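PDB 6WL5: EcmrR transcriptional regulator from Escherichia coli, which activates transcription as a multidrug-sensing MerR-family regulator, its C-terminal domain binding the quaternary ammonium cetyl-trimethyl-ammonium. Local coordinates for residues 12-17 against 74-79; 52-57 against 130-135; 18-23 against 68-73. All blocks are in the same frame, centred on the assembly; numbering follows the deposited sequence.

The three contacts illustrate how one curved antiparallel sheet can serve several ligand sites. Interactions 1 and 3 lie on the same pair of strands, 7-23 and 69-77, their centres about 17 Å apart. Interaction 2 joins the next strand, 55-59, to 132-137, its centre about 10 Å from that of interaction 1 and about 13 Å from that of interaction 3. Strand 69-77 connects them: C74 N probably donates to F56 O (2.8 Å), and F73 CZ packs on C55 SG (3.5 Å). E75 of interaction 1 shares a cetyl-trimethyl-ammonium pocket with C55 and Y135 of interaction 2, whereas P131 and E133 line another together with M69 of interaction 3.

Interaction 1 (12-17 against 74-79); sequences PECIVY and CEAVND
Y17 and E75 face each other across two antiparallel strands, their side chains side by side and pointing the same way. E75 CB sits over one face of the Y17 ring, offset toward the rim and 4.0 Å from the ring centroid, a CH-pi contact. The extended chain then carries the carboxylate to the hydroxyl, its plane turned 39° from the ring, where Y17 OH and E75 OE2 make a weak hydrogen bond of 2.7 Å. V77 CG1 meets the same ring differently, at its edge, 3.6 Å from Y17 CD2.

Two torsions make this possible. Y17 CG stands between the backbone N and the carbonyl carbon (chi1 63°), and E75 CG is anti to its own N. Behind them the two residues form a hydrogen-bonded pair, Y17 N to E75 O and E75 N to Y17 O. V16 and A76 follow as a non-hydrogen-bonded pair, their side chains on the other face, where V16 CG2 also packs on C74 CB at 4.0 Å. Beyond this, V77 N donates to I15 O at 2.9 Å. In the other direction a water mediates: I15 N donates to it, and it donates to V77 O at 2.6 Å. I15 CG2 and V77 CG2 touch where the two side chains cross at about a right angle.

Strand segments 14-17 and 74-77 run at 125° to each other, well short of the 180° of an ideal antiparallel pair. Both belong to the sheet of the GyrI-like small-molecule-binding domain. Strand 7-23 bonds on to strand 88-103 through V16 and Q90, and strand 69-77 to 55-59 through C74 and F56. I36 and V40 of helix 34-43 pack on Y17, while E75 touches C55 and a bound cetyl-trimethyl-ammonium.

Interaction 2 (52-57 against 130-135); sequences PAYCFT and SPRESY. With 16A (cetyl-trimethyl-ammonium), chain F; 16A (cetyl-trimethyl-ammonium), chain E.
T57 and E133 form a hydrogen-bonded antiparallel pair, each backbone N donating to the other's O. Y135 N continues the pattern to C55 O, and F56 and S134 between them make the non-hydrogen-bonded pair. A water bridges the strands here, accepting from C55 N and S134 OG and donating to Y135 O.

Side-chain bonds gather at two tyrosine hydroxyls. T57 OG1, itself also bonded to Y29 OH, lies in the plane of the Y135 ring, at its edge, 2.6 Å from Y135 OH. Y135 OH donates to the anti lone pair of E133 OE2, so Y135 is held between threonine and glutamate. E133 OE2 also bonds Y59 OH, and OE1 bonds Y113 OH. R132, extended from CG to NE, reaches Y54 OH with NH1 at 3.0 Å, nearly straight (163°) and in the guanidinium plane. Y54 OH bonds Q153 as well, and R132 NH2 goes to P93 O, which fixes the turn of the guanidinium.

Among apolar contacts, C55 SG lies 4.2 Å from Y135 CD2. R132 and F56 run side by side, R132 CD 4.1 Å from F56 CD2.

Two ligands flank the pair. Y135 O is 3.0 Å from methyl C17 of one ammonium, and C55 SG is 3.8 Å from C15 of its tail. E133 OE1 lies 3.3 Å from C18 of the other, where its probable negative charge would suit the cation, and P131 CG meets that tail at C9.

Strand 69-77 flanks 55-59, strand 149-158 flanks 132-137, and I92 of strand 88-103 packs against F56 and R132.

Interaction 3 (18-23 against 68-73); sequences SKRFIV and NMDVEF
E72 OE2 is gripped by two waters and by Q90 NE2, and the waters tie it across the strands: one, 2.6 Å from E72 OE2, also donates to S18 OG, and the other accepts from R20 NH1. S18 OG also bonds Q90 NE2 and I88 O, and E72 OE1 bonds H60. R20 itself grips D70 side-on in a salt bridge, NE to the syn lone pair of OD1 (2.8 Å) and NH2 to OD2 (2.9 Å). An alanine in place of D70 would probably leave R20 NE and NH2 without their carboxylate and the long arginine chain freer to turn.

The strands bond regularly, F21 with V71 and K19 with F73. On the other face V23 CG1 meets V71 CG2 at 3.8 Å, and V23 CG2 meets M69 CE. A G1 beta bulge ends the pairing, N68 and M69 both facing V23. M69 touches a bound cetyl-trimethyl-ammonium, so this end of the strand pair lines one of its pockets.

Y29 of helix 26-31 packs on F21, V23, V71 and F73, I36 of helix 34-43 on F21 and F73, and strand 55-59 flanks strand 69-77.

Interaction 1 (12-17 against 74-79)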
loop_
_atom_site.group_PDB
_atom_site.type_symbol
_atom_site.label_atom_id
_atom_site.label_comp_id
_atom_site.label_asym_id
_atom_site.label_seq_id
_atom_site.Cartn_x
_atom_site.Cartn_y
_atom_site.Cartn_z
ATOM N N PRO A 12 11.199 -4.922 6.030
ATOM C CA PRO A 12 12.468 -4.239 5.757
ATOM C C PRO A 12 12.297 -3.087 4.779
ATOM O O PRO A 12 11.285 -2.959 4.075
ATOM C CB PRO A 12 13.344 -5.332 5.139
ATOM C CG PRO A 12 12.536 -6.602 5.202
ATOM C CD PRO A 12 11.137 -6.278 5.445
ATOM N N GLU A 13 13.322 -2.240 4.735
ATOM C CA GLU A 13 13.337 -1.169 3.749
ATOM C C GLU A 13 13.326 -1.730 2.330
ATOM O O GLU A 13 13.789 -2.844 2.057
ATOM C CB GLU A 13 14.525 -0.232 3.985
ATOM C CG GLU A 13 15.837 -0.720 3.486
ATOM C CD GLU A 13 16.933 0.294 3.699
ATOM O OE1 GLU A 13 17.877 0.254 2.913
ATOM O OE2 GLU A 13 16.855 1.123 4.630
ATOM N N CYS A 14 12.758 -0.948 1.421
ATOM C CA CYS A 14 12.740 -1.307 0.011
ATOM C C CYS A 14 12.915 -0.064 -0.838
ATOM O O CYS A 14 12.649 1.052 -0.399
ATOM C CB CYS A 14 11.439 -2.004 -0.369
ATOM S SG CYS A 14 9.930 -1.044 -0.086
ATOM N N ILE A 15 13.400 -0.277 -2.061
ATOM C CA ILE A 15 13.470 0.757 -3.081
ATOM C C ILE A 15 12.204 0.633 -3.895
ATOM O O ILE A 15 11.813 -0.483 -4.264
ATOM C CB ILE A 15 14.680 0.542 -4.001
ATOM C CG1 ILE A 15 15.969 0.422 -3.191
ATOM C CG2 ILE A 15 14.759 1.661 -5.063
ATOM C CD1 ILE A 15 17.132 -0.100 -4.017
ATOM N N VAL A 16 11.563 1.767 -4.172
ATOM C CA VAL A 16 10.349 1.791 -4.964
ATOM C C VAL A 16 10.441 2.886 -6.019
ATOM O O VAL A 16 11.172 3.870 -5.880
ATOM C CB VAL A 16 9.085 2.037 -4.103
ATOM C CG1 VAL A 16 8.980 1.012 -2.996
ATOM C CG2 VAL A 16 9.019 3.473 -3.546
ATOM N N TYR A 17 9.623 2.737 -7.054
ATOM C CA TYR A 17 9.147 3.886 -7.801
ATOM C C TYR A 17 7.782 4.256 -7.261
ATOM O O TYR A 17 7.083 3.405 -6.699
ATOM C CB TYR A 17 9.142 3.670 -9.311
ATOM C CG TYR A 17 8.260 2.606 -9.887
ATOM C CD1 TYR A 17 6.912 2.838 -10.141
ATOM C CD2 TYR A 17 8.792 1.373 -10.236
ATOM C CE1 TYR A 17 6.119 1.847 -10.724
ATOM C CE2 TYR A 17 8.012 0.398 -10.804
ATOM C CZ TYR A 17 6.690 0.634 -11.033
ATOM O OH TYR A 17 5.977 -0.372 -11.615
ATOM N N CYS A 74 3.257 3.048 -4.611
ATOM C CA CYS A 74 4.628 2.545 -4.575
ATOM C C CYS A 74 4.733 1.128 -5.116
ATOM O O CYS A 74 3.879 0.284 -4.875
ATOM C CB CYS A 74 5.138 2.513 -3.132
ATOM S SG CYS A 74 5.148 4.088 -2.272
ATOM N N GLU A 75 5.799 0.863 -5.849
ATOM C CA GLU A 75 6.064 -0.481 -6.311
ATOM C C GLU A 75 7.544 -0.756 -6.144
ATOM O O GLU A 75 8.389 0.009 -6.616
ATOM C CB GLU A 75 5.591 -0.617 -7.768
ATOM C CG GLU A 75 5.528 -2.023 -8.274
ATOM C CD GLU A 75 4.464 -2.245 -9.351
ATOM O OE1 GLU A 75 4.189 -3.438 -9.601
ATOM O OE2 GLU A 75 3.955 -1.257 -9.986
ATOM N N ALA A 76 7.851 -1.861 -5.487
ATOM C CA ALA A 76 9.231 -2.179 -5.140
ATOM C C ALA A 76 10.010 -2.749 -6.319
ATOM O O ALA A 76 9.541 -3.659 -7.023
ATOM C CB ALA A 76 9.267 -3.178 -3.985
ATOM N N VAL A 77 11.248 -2.264 -6.465
ATOM C CA VAL A 77 12.163 -2.668 -7.520
ATOM C C VAL A 77 13.501 -3.077 -6.905
ATOM O O VAL A 77 13.810 -2.770 -5.757
ATOM C CB VAL A 77 12.387 -1.550 -8.568
ATOM C CG1 VAL A 77 11.115 -1.255 -9.359
ATOM C CG2 VAL A 77 12.909 -0.305 -7.886
ATOM N N ASN A 78 14.296 -3.801 -7.690
ATOM C CA ASN A 78 15.579 -4.249 -7.156
ATOM C C ASN A 78 16.624 -3.138 -7.136
ATOM O O ASN A 78 17.515 -3.157 -6.286
ATOM C CB ASN A 78 16.113 -5.458 -7.924
ATOM C CG ASN A 78 15.324 -6.722 -7.634
ATOM O OD1 ASN A 78 14.906 -6.970 -6.522
ATOM N ND2 ASN A 78 15.129 -7.530 -8.659
ATOM N N ASP A 79 16.547 -2.162 -8.036
ATOM C CA ASP A 79 17.482 -1.049 -7.944
ATOM C C ASP A 79 16.860 0.255 -8.407
ATOM O O ASP A 79 15.819 0.285 -9.067
ATOM C CB ASP A 79 18.759 -1.323 -8.732
ATOM C CG ASP A 79 19.339 -2.683 -8.462
ATOM O OD1 ASP A 79 18.775 -3.673 -8.975
ATOM O OD2 ASP A 79 20.351 -2.742 -7.745
HETATM O O HOH W 1 13.880 -2.948 -3.120
#

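Interaction 2 (52-57 against 130-135)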
loop_
_atom_site.group_PDB
_atom_site.type_symbol
_atom_site.label_atom_id
_atom_site.label_comp_id
_atom_site.label_asym_id
_atom_site.label_seq_id
_atom_site.Cartn_x
_atom_site.Cartn_y
_atom_site.Cartn_z
ATOM N N PRO A 52 9.643 -11.715 -3.993
ATOM C CA PRO A 52 8.233 -11.414 -4.277
ATOM C C PRO A 52 7.971 -9.928 -4.463
ATOM O O PRO A 52 8.732 -9.090 -3.969
ATOM C CB PRO A 52 7.494 -11.875 -3.017
ATOM C CG PRO A 52 8.541 -12.025 -1.971
ATOM C CD PRO A 52 9.856 -12.224 -2.630
ATOM N N ALA A 53 6.869 -9.632 -5.151
ATOM C CA ALA A 53 6.446 -8.276 -5.383
ATOM C C ALA A 53 6.074 -7.599 -4.058
ATOM O O ALA A 53 5.657 -8.238 -3.085
ATOM C CB ALA A 53 5.217 -8.276 -6.296
ATOM N N TYR A 54 6.168 -6.274 -4.045
ATOM C CA TYR A 54 5.632 -5.478 -2.939
ATOM C C TYR A 54 5.110 -4.180 -3.543
ATOM O O TYR A 54 5.885 -3.296 -3.915
ATOM C CB TYR A 54 6.697 -5.218 -1.886
ATOM C CG TYR A 54 6.242 -4.549 -0.593
ATOM C CD1 TYR A 54 4.945 -4.654 -0.121
ATOM C CD2 TYR A 54 7.151 -3.820 0.177
ATOM C CE1 TYR A 54 4.554 -4.054 1.084
ATOM C CE2 TYR A 54 6.772 -3.208 1.362
ATOM C CZ TYR A 54 5.476 -3.321 1.819
ATOM O OH TYR A 54 5.153 -2.670 3.024
ATOM N N CYS A 55 3.797 -4.089 -3.670
ATOM C CA CYS A 55 3.126 -3.019 -4.399
ATOM C C CYS A 55 2.065 -2.481 -3.465
ATOM O O CYS A 55 1.211 -3.238 -3.022
ATOM C CB CYS A 55 2.484 -3.601 -5.653
ATOM S SG CYS A 55 1.503 -2.399 -6.567
ATOM N N PHE A 56 2.148 -1.194 -3.118
ATOM C CA PHE A 56 1.329 -0.722 -2.010
ATOM C C PHE A 56 1.075 0.770 -2.120
ATOM O O PHE A 56 1.838 1.527 -2.747
ATOM C CB PHE A 56 1.984 -1.015 -0.647
ATOM C CG PHE A 56 3.362 -0.448 -0.499
ATOM C CD1 PHE A 56 4.455 -1.138 -0.997
ATOM C CD2 PHE A 56 3.583 0.760 0.150
ATOM C CE1 PHE A 56 5.754 -0.646 -0.880
ATOM C CE2 PHE A 56 4.885 1.259 0.299
ATOM C CZ PHE A 56 5.975 0.541 -0.214
ATOM N N THR A 57 -0.034 1.178 -1.529
ATOM C CA THR A 57 -0.355 2.583 -1.366
ATOM C C THR A 57 0.006 2.999 0.057
ATOM O O THR A 57 -0.369 2.331 1.023
ATOM C CB THR A 57 -1.846 2.827 -1.594
ATOM O OG1 THR A 57 -2.153 2.472 -2.944
ATOM C CG2 THR A 57 -2.240 4.302 -1.323
ATOM N N SER A 130 2.549 6.195 8.126
ATOM C CA SER A 130 1.410 6.062 7.219
ATOM C C SER A 130 1.018 4.603 7.003
ATOM O O SER A 130 1.877 3.779 6.675
ATOM C CB SER A 130 1.828 6.667 5.890
ATOM O OG SER A 130 2.162 8.018 6.073
ATOM N N PRO A 131 -0.266 4.255 7.147
ATOM C CA PRO A 131 -0.725 2.921 6.744
ATOM C C PRO A 131 -0.350 2.580 5.310
ATOM O O PRO A 131 -0.333 3.441 4.433
ATOM C CB PRO A 131 -2.247 3.015 6.927
ATOM C CG PRO A 131 -2.398 4.041 8.076
ATOM C CD PRO A 131 -1.362 5.065 7.736
ATOM N N ARG A 132 -0.036 1.307 5.090
ATOM C CA ARG A 132 0.230 0.768 3.759
ATOM C C ARG A 132 -0.841 -0.239 3.369
ATOM O O ARG A 132 -1.312 -1.022 4.204
ATOM C CB ARG A 132 1.590 0.062 3.739
ATOM C CG ARG A 132 2.727 0.785 4.439
ATOM C CD ARG A 132 4.077 0.164 4.184
ATOM N NE ARG A 132 5.117 0.980 4.794
ATOM C CZ ARG A 132 6.400 0.656 4.795
ATOM N NH1 ARG A 132 6.783 -0.479 4.216
ATOM N NH2 ARG A 132 7.290 1.431 5.412
ATOM N N GLU A 133 -1.213 -0.209 2.086
ATOM C CA GLU A 133 -2.253 -1.072 1.537
ATOM C C GLU A 133 -1.596 -1.850 0.412
ATOM O O GLU A 133 -1.336 -1.301 -0.656
ATOM C CB GLU A 133 -3.400 -0.192 1.026
ATOM C CG GLU A 133 -4.603 -0.896 0.449
ATOM C CD GLU A 133 -5.697 0.145 0.204
ATOM O OE1 GLU A 133 -6.480 0.363 1.136
ATOM O OE2 GLU A 133 -5.708 0.768 -0.896
ATOM N N SER A 134 -1.273 -3.115 0.667
ATOM C CA SER A 134 -0.414 -3.919 -0.188
ATOM C C SER A 134 -1.273 -4.849 -1.045
ATOM O O SER A 134 -1.936 -5.755 -0.513
ATOM C CB SER A 134 0.522 -4.736 0.703
ATOM O OG SER A 134 1.367 -5.557 -0.075
ATOM N N TYR A 135 -1.183 -4.679 -2.371
ATOM C CA TYR A 135 -2.039 -5.375 -3.324
ATOM C C TYR A 135 -1.359 -6.681 -3.714
ATOM O O TYR A 135 -0.236 -6.669 -4.230
ATOM C CB TYR A 135 -2.255 -4.506 -4.575
ATOM C CG TYR A 135 -2.767 -3.137 -4.149
ATOM C CD1 TYR A 135 -4.025 -2.991 -3.623
ATOM C CD2 TYR A 135 -1.956 -2.017 -4.238
ATOM C CE1 TYR A 135 -4.482 -1.747 -3.176
ATOM C CE2 TYR A 135 -2.395 -0.789 -3.823
ATOM C CZ TYR A 135 -3.645 -0.652 -3.273
ATOM O OH TYR A 135 -4.031 0.605 -2.851
HETATM C C1 16A F . -12.353 -4.651 -19.772
HETATM C C2 16A F . -12.267 -4.671 -18.272
HETATM C C3 16A F . -11.061 -3.807 -17.955
HETATM C C4 16A F . -10.447 -4.245 -16.656
HETATM C C5 16A F . -9.162 -3.476 -16.474
HETATM C C6 16A F . -8.193 -4.301 -15.675
HETATM C C7 16A F . -6.901 -3.553 -15.518
HETATM C C8 16A F . -5.982 -4.272 -14.581
HETATM C C9 16A F . -4.670 -3.525 -14.430
HETATM C C10 16A F . -4.047 -3.924 -13.118
HETATM C C11 16A F . -3.007 -2.945 -12.556
HETATM C C12 16A F . -2.835 -3.447 -11.116
HETATM C C13 16A F . -1.700 -2.863 -10.286
HETATM C C14 16A F . -1.338 -3.719 -9.041
HETATM C C15 16A F . -0.055 -4.493 -9.317
HETATM C C16 16A F . -0.120 -6.018 -9.336
HETATM N N1 16A F . 0.957 -6.623 -8.524
HETATM C C17 16A F . 0.605 -6.612 -7.100
HETATM C C18 16A F . 1.096 -8.008 -8.980
HETATM C C19 16A F . 2.269 -5.970 -8.652
HETATM C C1 16A E . -5.670 7.693 17.761
HETATM C C2 16A E . -5.633 7.785 16.243
HETATM C C3 16A E . -7.023 7.631 15.632
HETATM C C4 16A E . -7.017 7.140 14.181
HETATM C C5 16A E . -5.748 7.442 13.380
HETATM C C6 16A E . -5.990 7.189 11.896
HETATM C C7 16A E . -4.987 7.835 10.957
HETATM C C8 16A E . -5.507 7.688 9.532
HETATM C C9 16A E . -4.460 7.079 8.641
HETATM C C10 16A E . -4.460 7.639 7.217
HETATM C C11 16A E . -5.777 7.545 6.458
HETATM C C12 16A E . -6.186 6.121 6.103
HETATM C C13 16A E . -7.187 6.181 4.948
HETATM C C14 16A E . -7.368 4.801 4.345
HETATM C C15 16A E . -8.513 4.783 3.346
HETATM C C16 16A E . -8.477 3.462 2.632
HETATM N N1 16A E . -9.658 3.241 1.781
HETATM C C17 16A E . -9.925 4.353 0.850
HETATM C C18 16A E . -9.316 2.011 1.048
HETATM C C19 16A E . -10.825 2.903 2.600
HETATM O O HOH W 2 2.066 -6.300 -2.658
#

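Interaction 3 (18-23 against 68-73)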
loop_
_atom_site.group_PDB
_atom_site.type_symbol
_atom_site.label_atom_id
_atom_site.label_comp_id
_atom_site.label_asym_id
_atom_site.label_seq_id
_atom_site.Cartn_x
_atom_site.Cartn_y
_atom_site.Cartn_z
ATOM N N SER A 18 7.445 5.545 -7.359
ATOM C CA SER A 18 6.286 6.051 -6.638
ATOM C C SER A 18 5.756 7.332 -7.282
ATOM O O SER A 18 6.483 8.054 -7.976
ATOM C CB SER A 18 6.661 6.306 -5.173
ATOM O OG SER A 18 7.634 7.346 -5.090
ATOM N N LYS A 19 4.469 7.583 -7.072
ATOM C CA LYS A 19 3.855 8.839 -7.451
ATOM C C LYS A 19 2.825 9.201 -6.397
ATOM O O LYS A 19 2.095 8.340 -5.926
ATOM C CB LYS A 19 3.195 8.766 -8.849
ATOM C CG LYS A 19 2.795 10.131 -9.384
ATOM C CD LYS A 19 2.481 10.094 -10.868
ATOM C CE LYS A 19 1.971 11.434 -11.385
ATOM N NZ LYS A 19 1.856 11.406 -12.880
ATOM N N ARG A 20 2.790 10.471 -6.010
ATOM C CA ARG A 20 1.919 10.950 -4.950
ATOM C C ARG A 20 0.848 11.866 -5.523
ATOM O O ARG A 20 1.103 12.636 -6.465
ATOM C CB ARG A 20 2.744 11.697 -3.898
ATOM C CG ARG A 20 1.966 12.033 -2.657
ATOM C CD ARG A 20 2.927 12.282 -1.513
ATOM N NE ARG A 20 2.251 12.771 -0.321
ATOM C CZ ARG A 20 2.887 13.011 0.807
ATOM N NH1 ARG A 20 4.203 12.781 0.868
ATOM N NH2 ARG A 20 2.237 13.454 1.877
ATOM N N PHE A 21 -0.349 11.764 -4.957
ATOM C CA PHE A 21 -1.551 12.376 -5.506
ATOM C C PHE A 21 -2.467 12.831 -4.368
ATOM O O PHE A 21 -2.507 12.204 -3.314
ATOM C CB PHE A 21 -2.453 11.383 -6.283
ATOM C CG PHE A 21 -1.799 10.619 -7.381
ATOM C CD1 PHE A 21 -1.809 11.124 -8.665
ATOM C CD2 PHE A 21 -1.289 9.348 -7.167
ATOM C CE1 PHE A 21 -1.257 10.422 -9.717
ATOM C CE2 PHE A 21 -0.756 8.624 -8.229
ATOM C CZ PHE A 21 -0.725 9.171 -9.495
ATOM N N ILE A 22 -3.272 13.863 -4.622
ATOM C CA ILE A 22 -4.507 14.117 -3.885
ATOM C C ILE A 22 -5.658 13.602 -4.744
ATOM O O ILE A 22 -5.890 14.127 -5.845
ATOM C CB ILE A 22 -4.726 15.616 -3.624
ATOM C CG1 ILE A 22 -3.552 16.271 -2.907
ATOM C CG2 ILE A 22 -6.011 15.822 -2.828
ATOM C CD1 ILE A 22 -3.281 15.631 -1.568
ATOM N N VAL A 23 -6.412 12.630 -4.231
ATOM C CA VAL A 23 -7.427 11.966 -5.045
ATOM C C VAL A 23 -8.849 12.193 -4.538
ATOM O O VAL A 23 -9.091 12.216 -3.319
ATOM C CB VAL A 23 -7.133 10.460 -5.202
ATOM C CG1 VAL A 23 -5.811 10.256 -5.906
ATOM C CG2 VAL A 23 -7.185 9.747 -3.846
ATOM N N ASN A 68 -10.820 13.056 -1.034
ATOM C CA ASN A 68 -9.775 14.066 -0.998
ATOM C C ASN A 68 -8.554 13.538 -0.233
ATOM O O ASN A 68 -8.011 14.207 0.649
ATOM C CB ASN A 68 -10.303 15.381 -0.389
ATOM C CG ASN A 68 -9.413 16.538 -0.688
ATOM O OD1 ASN A 68 -8.989 16.717 -1.830
ATOM N ND2 ASN A 68 -9.155 17.374 0.317
ATOM N N MET A 69 -8.117 12.321 -0.584
ATOM C CA MET A 69 -7.057 11.633 0.146
ATOM C C MET A 69 -5.683 11.924 -0.433
ATOM O O MET A 69 -5.506 12.032 -1.656
ATOM C CB MET A 69 -7.301 10.118 0.102
ATOM C CG MET A 69 -8.589 9.685 0.756
ATOM S SD MET A 69 -8.857 7.906 0.569
ATOM C CE MET A 69 -9.115 7.677 -1.180
ATOM N N ASP A 70 -4.696 12.004 0.476
ATOM C CA ASP A 70 -3.277 12.122 0.145
ATOM C C ASP A 70 -2.695 10.712 0.097
ATOM O O ASP A 70 -2.494 10.075 1.141
ATOM C CB ASP A 70 -2.572 12.992 1.189
ATOM C CG ASP A 70 -1.121 13.303 0.840
ATOM O OD1 ASP A 70 -0.543 12.730 -0.123
ATOM O OD2 ASP A 70 -0.547 14.134 1.583
ATOM N N VAL A 71 -2.434 10.213 -1.130
ATOM C CA VAL A 71 -2.016 8.841 -1.332
ATOM C C VAL A 71 -0.751 8.814 -2.161
ATOM O O VAL A 71 -0.525 9.684 -2.998
ATOM C CB VAL A 71 -3.130 8.028 -2.033
ATOM C CG1 VAL A 71 -4.318 7.902 -1.098
ATOM C CG2 VAL A 71 -3.507 8.593 -3.435
ATOM N N GLU A 72 0.069 7.790 -1.941
ATOM C CA GLU A 72 1.311 7.605 -2.682
ATOM C C GLU A 72 1.401 6.153 -3.136
ATOM O O GLU A 72 1.502 5.237 -2.310
ATOM C CB GLU A 72 2.512 8.019 -1.832
ATOM C CG GLU A 72 3.820 8.015 -2.584
ATOM C CD GLU A 72 4.928 8.702 -1.807
ATOM O OE1 GLU A 72 4.917 8.550 -0.567
ATOM O OE2 GLU A 72 5.799 9.371 -2.431
ATOM N N PHE A 73 1.332 5.945 -4.450
ATOM C CA PHE A 73 1.467 4.616 -4.998
ATOM C C PHE A 73 2.935 4.249 -5.070
ATOM O O PHE A 73 3.743 5.014 -5.622
ATOM C CB PHE A 73 0.906 4.544 -6.406
ATOM C CG PHE A 73 1.060 3.211 -7.002
ATOM C CD1 PHE A 73 0.282 2.165 -6.570
ATOM C CD2 PHE A 73 2.056 2.974 -7.928
ATOM C CE1 PHE A 73 0.424 0.910 -7.130
ATOM C CE2 PHE A 73 2.195 1.723 -8.520
ATOM C CZ PHE A 73 1.384 0.689 -8.103
HETATM O O HOH W 3 6.246 9.826 -4.967
HETATM O O HOH W 4 6.226 11.757 -1.043
#